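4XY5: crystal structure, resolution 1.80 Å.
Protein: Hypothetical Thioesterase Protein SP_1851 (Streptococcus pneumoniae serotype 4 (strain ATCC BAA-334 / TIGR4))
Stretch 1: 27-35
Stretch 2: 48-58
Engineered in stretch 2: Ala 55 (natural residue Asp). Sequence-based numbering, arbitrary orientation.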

ATOM      1  N   HIS A  27     -15.088 -14.905  -7.397  1.00 17.22           N
ATOM      2  CA  HIS A  27     -15.989 -13.830  -7.008  1.00 15.30           C
ATOM      3  C   HIS A  27     -16.747 -14.242  -5.766  1.00 18.78           C
ATOM      4  O   HIS A  27     -17.366 -15.299  -5.737  1.00 16.81           O
ATOM      5  N   VAL A  28     -16.686 -13.395  -4.743  1.00 14.52           N
ATOM      6  CA  VAL A  28     -17.238 -13.709  -3.440  1.00 15.10           C
ATOM      7  C   VAL A  28     -18.035 -12.518  -2.936  1.00 15.91           C
ATOM      8  O   VAL A  28     -17.614 -11.381  -3.100  1.00 12.89           O
ATOM      9  N   VAL A  29     -19.203 -12.780  -2.362  1.00 14.21           N
ATOM     10  CA  VAL A  29     -19.982 -11.754  -1.673  1.00 13.27           C
ATOM     11  C   VAL A  29     -20.428 -12.294  -0.310  1.00 15.20           C
ATOM     12  O   VAL A  29     -21.082 -13.338  -0.235  1.00 15.82           O
ATOM     13  N   VAL A  30     -20.074 -11.576   0.758  1.00 14.66           N
ATOM     14  CA  VAL A  30     -20.426 -11.968   2.128  1.00 12.30           C
ATOM     15  C   VAL A  30     -21.021 -10.762   2.834  1.00 13.98           C
ATOM     16  O   VAL A  30     -20.520  -9.652   2.671  1.00 14.54           O
ATOM     17  N   THR A  31     -22.085 -10.968   3.614  1.00 11.44           N
ATOM     18  CA  THR A  31     -22.654  -9.876   4.392  1.00 11.97           C
ATOM     19  C   THR A  31     -22.443 -10.118   5.892  1.00 14.35           C
ATOM     20  O   THR A  31     -22.263 -11.255   6.332  1.00 13.94           O
ATOM     21  N   THR A  32     -22.421  -9.039   6.664  1.00 12.04           N
ATOM     22  CA  THR A  32     -22.205  -9.150   8.102  1.00 13.10           C
ATOM     23  C   THR A  32     -22.759  -7.910   8.782  1.00 14.98           C
ATOM     24  O   THR A  32     -22.790  -6.829   8.191  1.00 13.47           O
ATOM     25  N   LYS A  33     -23.211  -8.066  10.022  1.00 15.18           N
ATOM     26  CA  LYS A  33     -23.761  -6.940  10.760  1.00 14.41           C
ATOM     27  C   LYS A  33     -22.763  -6.440  11.785  1.00 13.62           C
ATOM     28  O   LYS A  33     -22.230  -7.234  12.557  1.00 15.73           O
ATOM     29  N   VAL A  34     -22.532  -5.128  11.788  1.00 14.70           N
ATOM     30  CA  VAL A  34     -21.609  -4.498  12.730  1.00 14.72           C
ATOM     31  C   VAL A  34     -22.190  -4.587  14.144  1.00 16.36           C
ATOM     32  O   VAL A  34     -23.347  -4.231  14.376  1.00 15.19           O
ATOM     33  N   VAL A  35     -21.391  -5.094  15.078  1.00 15.55           N
ATOM     34  CA  VAL A  35     -21.838  -5.268  16.455  1.00 14.70           C
ATOM     35  C   VAL A  35     -20.837  -4.594  17.390  1.00 17.84           C
ATOM     36  O   VAL A  35     -19.853  -3.993  16.927  1.00 14.14           O
ATOM     37  N   GLY A  48      -9.184  -2.372  11.945  1.00  8.72           N
ATOM     38  CA  GLY A  48      -8.726  -3.752  11.920  1.00  8.06           C
ATOM     39  C   GLY A  48      -9.857  -4.728  11.640  1.00 10.83           C
ATOM     40  O   GLY A  48      -9.682  -5.730  10.950  1.00  9.80           O
ATOM     41  N   TYR A  49     -11.022  -4.446  12.206  1.00  8.31           N
ATOM     42  CA  TYR A  49     -12.223  -5.219  11.907  1.00  8.88           C
ATOM     43  C   TYR A  49     -12.540  -5.163  10.422  1.00  8.45           C
ATOM     44  O   TYR A  49     -12.732  -6.200   9.779  1.00  9.92           O
ATOM     45  N   LEU A  50     -12.565  -3.957   9.863  1.00  9.25           N
ATOM     46  CA  LEU A  50     -12.866  -3.797   8.442  1.00  8.15           C
ATOM     47  C   LEU A  50     -11.827  -4.516   7.587  1.00  7.93           C
ATOM     48  O   LEU A  50     -12.172  -5.180   6.628  1.00  8.07           O
ATOM     49  N   PHE A  51     -10.554  -4.386   7.945  1.00  7.58           N
ATOM     50  CA  PHE A  51      -9.511  -5.091   7.199  1.00  7.52           C
ATOM     51  C   PHE A  51      -9.719  -6.594   7.273  1.00  9.02           C
ATOM     52  O   PHE A  51      -9.554  -7.315   6.279  1.00  8.25           O
ATOM     53  N   THR A  52     -10.055  -7.088   8.460  1.00  8.08           N
ATOM     54  CA  THR A  52     -10.184  -8.520   8.617  1.00  7.60           C
ATOM     55  C   THR A  52     -11.353  -9.053   7.773  1.00  8.44           C
ATOM     56  O   THR A  52     -11.254 -10.130   7.186  1.00  8.50           O
ATOM     57  N   LEU A  53     -12.445  -8.300   7.704  1.00  6.30           N
ATOM     58  CA  LEU A  53     -13.532  -8.668   6.791  1.00  8.89           C
ATOM     59  C   LEU A  53     -12.978  -8.833   5.372  1.00  9.69           C
ATOM     60  O   LEU A  53     -13.248  -9.834   4.708  1.00 10.71           O
ATOM     61  N   CYS A  54     -12.166  -7.876   4.927  1.00  8.25           N
ATOM     62  CA  CYS A  54     -11.626  -7.927   3.567  1.00  9.39           C
ATOM     63  C   CYS A  54     -10.663  -9.099   3.363  1.00  9.46           C
ATOM     64  O   CYS A  54     -10.689  -9.766   2.319  1.00  9.54           O
ATOM     65  N   ALA A  55      -9.805  -9.344   4.351  1.00  7.77           N
ATOM     66  CA  ALA A  55      -8.799 -10.400   4.221  1.00  9.35           C
ATOM     67  C   ALA A  55      -9.426 -11.783   4.177  1.00 10.00           C
ATOM     68  O   ALA A  55      -8.981 -12.659   3.428  1.00 10.06           O
ATOM     69  N   GLN A  56     -10.443 -11.991   5.001  1.00  8.87           N
ATOM     70  CA  GLN A  56     -11.154 -13.259   4.978  1.00 13.07           C
ATOM     71  C   GLN A  56     -11.808 -13.486   3.608  1.00 11.97           C
ATOM     72  O   GLN A  56     -11.691 -14.566   3.010  1.00 11.39           O
ATOM     73  N   ILE A  57     -12.444 -12.448   3.077  1.00 10.32           N
ATOM     74  CA  ILE A  57     -13.099 -12.579   1.777  1.00 11.15           C
ATOM     75  C   ILE A  57     -12.050 -12.775   0.674  1.00 11.36           C
ATOM     76  O   ILE A  57     -12.269 -13.532  -0.268  1.00 13.09           O
ATOM     77  N   SER A  58     -10.881 -12.155   0.813  1.00  9.48           N
ATOM     78  CA  SER A  58      -9.808 -12.393  -0.155  1.00  9.60           C
ATOM     79  C   SER A  58      -9.389 -13.863  -0.146  1.00 11.72           C
ATOM     80  O   SER A  58      -9.136 -14.463  -1.198  1.00 13.32           O
TER

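Strand 27-33 runs across helix 48-58 at 142° between their N-to-C directions, with a closest axis approach of 9.3 Å, and the two bury 305 Å² in total. No direct hydrogen bond joins them, so the evidence for packing lies in side-chain direction and contact distance. The CA-to-CB bonds of the strand alternate: those of Val 28, Val 30 and Thr 32 point toward the helix, those of Val 29, Thr 31 and Lys 33 away. On the helix, Tyr 49, Leu 53 and Ile 57 point toward the strand, a spacing of four residues that keeps them on one side.

His 27 (m) is out of reach. Val 28 (t) sits where the backbones come nearest, its CA 6.8 Å from the CA of Ile 57, and its CG1 lies 4.0 Å from Ile 57 CG1. Val 30 (t) meets the same isoleucine, CG2 to Ile 57 CD1 at 3.7 Å. Ile 57 thus serves two valines; its chi1 of -91° falls between wells, while chi2 is p.

At Thr 32 (t) the backbones are wider apart, 8.8 Å from its CA to the CA of Leu 53, yet the side chains still meet. Thr 32 CG2 lies 3.8 Å from CD1 of Leu 53 (m, t) and 3.7 Å from OH of Tyr 49 (chi1 t, chi2 85°). The polar link here is indirect: water 1 donates to Thr 32 OG1 at 2.7 Å and to Lys 33 O at 2.6 Å, and hydrogen-bonds to Tyr 49 OH at 2.7 Å. Lys 33 therefore contributes its carbonyl while its side chain is exposed.

Past the strand, Val 34 (t) points sideways yet brings CG2 within 3.7 Å of Tyr 49 OH and 4.3 Å of Tyr 49 CE2, an oblique approach to the ring.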

ATOM      1  CB  HIS A  27     -16.967 -13.503  -8.133  1.00 19.74           C
ATOM      2  CG  HIS A  27     -16.301 -12.971  -9.361  1.00 20.24           C
ATOM      3  ND1 HIS A  27     -15.601 -13.778 -10.233  1.00 22.45           N
ATOM      4  CD2 HIS A  27     -16.200 -11.713  -9.847  1.00 21.39           C
ATOM      5  CE1 HIS A  27     -15.110 -13.042 -11.213  1.00 20.20           C
ATOM      6  NE2 HIS A  27     -15.457 -11.785 -11.003  1.00 21.48           N
ATOM      7  CB  VAL A  28     -16.114 -14.059  -2.436  1.00 15.28           C
ATOM      8  CG1 VAL A  28     -16.655 -14.111  -1.008  1.00 12.31           C
ATOM      9  CG2 VAL A  28     -15.441 -15.372  -2.826  1.00 13.66           C
ATOM     10  CB  VAL A  29     -21.229 -11.332  -2.479  1.00 13.73           C
ATOM     11  CG1 VAL A  29     -22.069 -10.342  -1.682  1.00 17.92           C
ATOM     12  CG2 VAL A  29     -20.828 -10.743  -3.827  1.00 14.08           C
ATOM     13  CB  VAL A  30     -19.196 -12.481   2.913  1.00 15.94           C
ATOM     14  CG1 VAL A  30     -19.551 -12.760   4.380  1.00 12.48           C
ATOM     15  CG2 VAL A  30     -18.606 -13.719   2.245  1.00 13.13           C
ATOM     16  CB  THR A  31     -24.151  -9.676   4.100  1.00 18.77           C
ATOM     17  OG1 THR A  31     -24.882 -10.838   4.502  1.00 17.72           O
ATOM     18  CG2 THR A  31     -24.370  -9.409   2.611  1.00 15.82           C
ATOM     19  CB  THR A  32     -20.703  -9.329   8.457  1.00 13.74           C
ATOM     20  OG1 THR A  32     -20.574  -9.633   9.850  1.00 13.14           O
ATOM     21  CG2 THR A  32     -19.886  -8.073   8.143  1.00 13.97           C
ATOM     22  CB  LYS A  33     -25.063  -7.319  11.475  1.00 16.73           C
ATOM     23  CG  LYS A  33     -25.795  -6.091  12.014  1.00 19.74           C
ATOM     24  CD  LYS A  33     -27.090  -6.461  12.711  1.00 26.54           C
ATOM     25  CE  LYS A  33     -26.822  -7.270  13.953  1.00 26.27           C
ATOM     26  NZ  LYS A  33     -28.080  -7.543  14.696  1.00 35.00           N
ATOM     27  CB  VAL A  34     -21.339  -3.030  12.354  1.00 13.73           C
ATOM     28  CG1 VAL A  34     -20.325  -2.401  13.293  1.00 12.77           C
ATOM     29  CG2 VAL A  34     -20.844  -2.932  10.911  1.00 12.88           C
ATOM     30  CB  VAL A  35     -22.016  -6.765  16.814  1.00 15.03           C
ATOM     31  CG1 VAL A  35     -23.223  -7.338  16.077  1.00 19.59           C
ATOM     32  CG2 VAL A  35     -20.765  -7.567  16.481  1.00 17.40           C
ATOM     33  CB  TYR A  49     -13.407  -4.694  12.738  1.00  6.89           C
ATOM     34  CG  TYR A  49     -14.793  -5.047  12.228  1.00  9.57           C
ATOM     35  CD1 TYR A  49     -15.392  -6.259  12.546  1.00 11.57           C
ATOM     36  CD2 TYR A  49     -15.523  -4.132  11.468  1.00 11.23           C
ATOM     37  CE1 TYR A  49     -16.675  -6.567  12.084  1.00 11.71           C
ATOM     38  CE2 TYR A  49     -16.794  -4.428  11.011  1.00 10.57           C
ATOM     39  CZ  TYR A  49     -17.365  -5.640  11.323  1.00  9.62           C
ATOM     40  OH  TYR A  49     -18.632  -5.933  10.863  1.00 12.03           O
ATOM     41  CB  LEU A  50     -12.917  -2.311   8.053  1.00  9.58           C
ATOM     42  CG  LEU A  50     -14.043  -1.495   8.702  1.00 10.35           C
ATOM     43  CD1 LEU A  50     -13.864  -0.018   8.340  1.00 11.21           C
ATOM     44  CD2 LEU A  50     -15.362  -2.017   8.201  1.00 10.04           C
ATOM     45  CB  PHE A  51      -8.125  -4.741   7.731  1.00  8.75           C
ATOM     46  CG  PHE A  51      -7.001  -5.438   7.003  1.00  9.80           C
ATOM     47  CD1 PHE A  51      -6.357  -4.826   5.943  1.00 11.67           C
ATOM     48  CD2 PHE A  51      -6.590  -6.714   7.391  1.00  8.64           C
ATOM     49  CE1 PHE A  51      -5.314  -5.464   5.282  1.00 10.77           C
ATOM     50  CE2 PHE A  51      -5.568  -7.360   6.744  1.00  7.40           C
ATOM     51  CZ  PHE A  51      -4.916  -6.736   5.676  1.00  9.82           C
ATOM     52  CB  THR A  52     -10.353  -8.901  10.113  1.00  8.20           C
ATOM     53  OG1 THR A  52      -9.150  -8.543  10.823  1.00  8.79           O
ATOM     54  CG2 THR A  52     -10.606 -10.409  10.281  1.00  8.79           C
ATOM     55  CB  LEU A  53     -14.650  -7.624   6.805  1.00 11.16           C
ATOM     56  CG  LEU A  53     -15.404  -7.366   8.113  1.00 11.43           C
ATOM     57  CD1 LEU A  53     -16.503  -6.333   7.901  1.00 11.01           C
ATOM     58  CD2 LEU A  53     -16.011  -8.658   8.687  1.00 11.40           C
ATOM     59  CB  CYS A  54     -10.905  -6.622   3.214  1.00  9.58           C
ATOM     60  SG  CYS A  54     -12.000  -5.217   3.114  1.00 11.19           S
ATOM     61  CB  ALA A  55      -7.790 -10.326   5.360  1.00  9.63           C
ATOM     62  CB  GLN A  56     -12.191 -13.287   6.091  1.00 11.18           C
ATOM     63  CG  GLN A  56     -12.953 -14.599   6.207  1.00 11.96           C
ATOM     64  CD  GLN A  56     -12.087 -15.751   6.688  1.00 16.44           C
ATOM     65  OE1 GLN A  56     -10.895 -15.592   6.964  1.00 15.68           O
ATOM     66  NE2 GLN A  56     -12.689 -16.930   6.784  1.00 23.27           N
ATOM     67  CB  ILE A  57     -14.038 -11.364   1.483  1.00 11.68           C
ATOM     68  CG1 ILE A  57     -15.458 -11.665   1.986  1.00 11.91           C
ATOM     69  CG2 ILE A  57     -14.137 -11.073  -0.018  1.00 12.32           C
ATOM     70  CD1 ILE A  57     -15.545 -12.071   3.467  1.00 13.13           C
ATOM     71  CB  SER A  58      -8.596 -11.500   0.136  1.00  9.98           C
ATOM     72  OG  SER A  58      -7.557 -11.732  -0.816  1.00 15.59           O
TER
HETATM   73  O   HOH W   1     -19.879  -8.056  11.868  1.00 16.56           O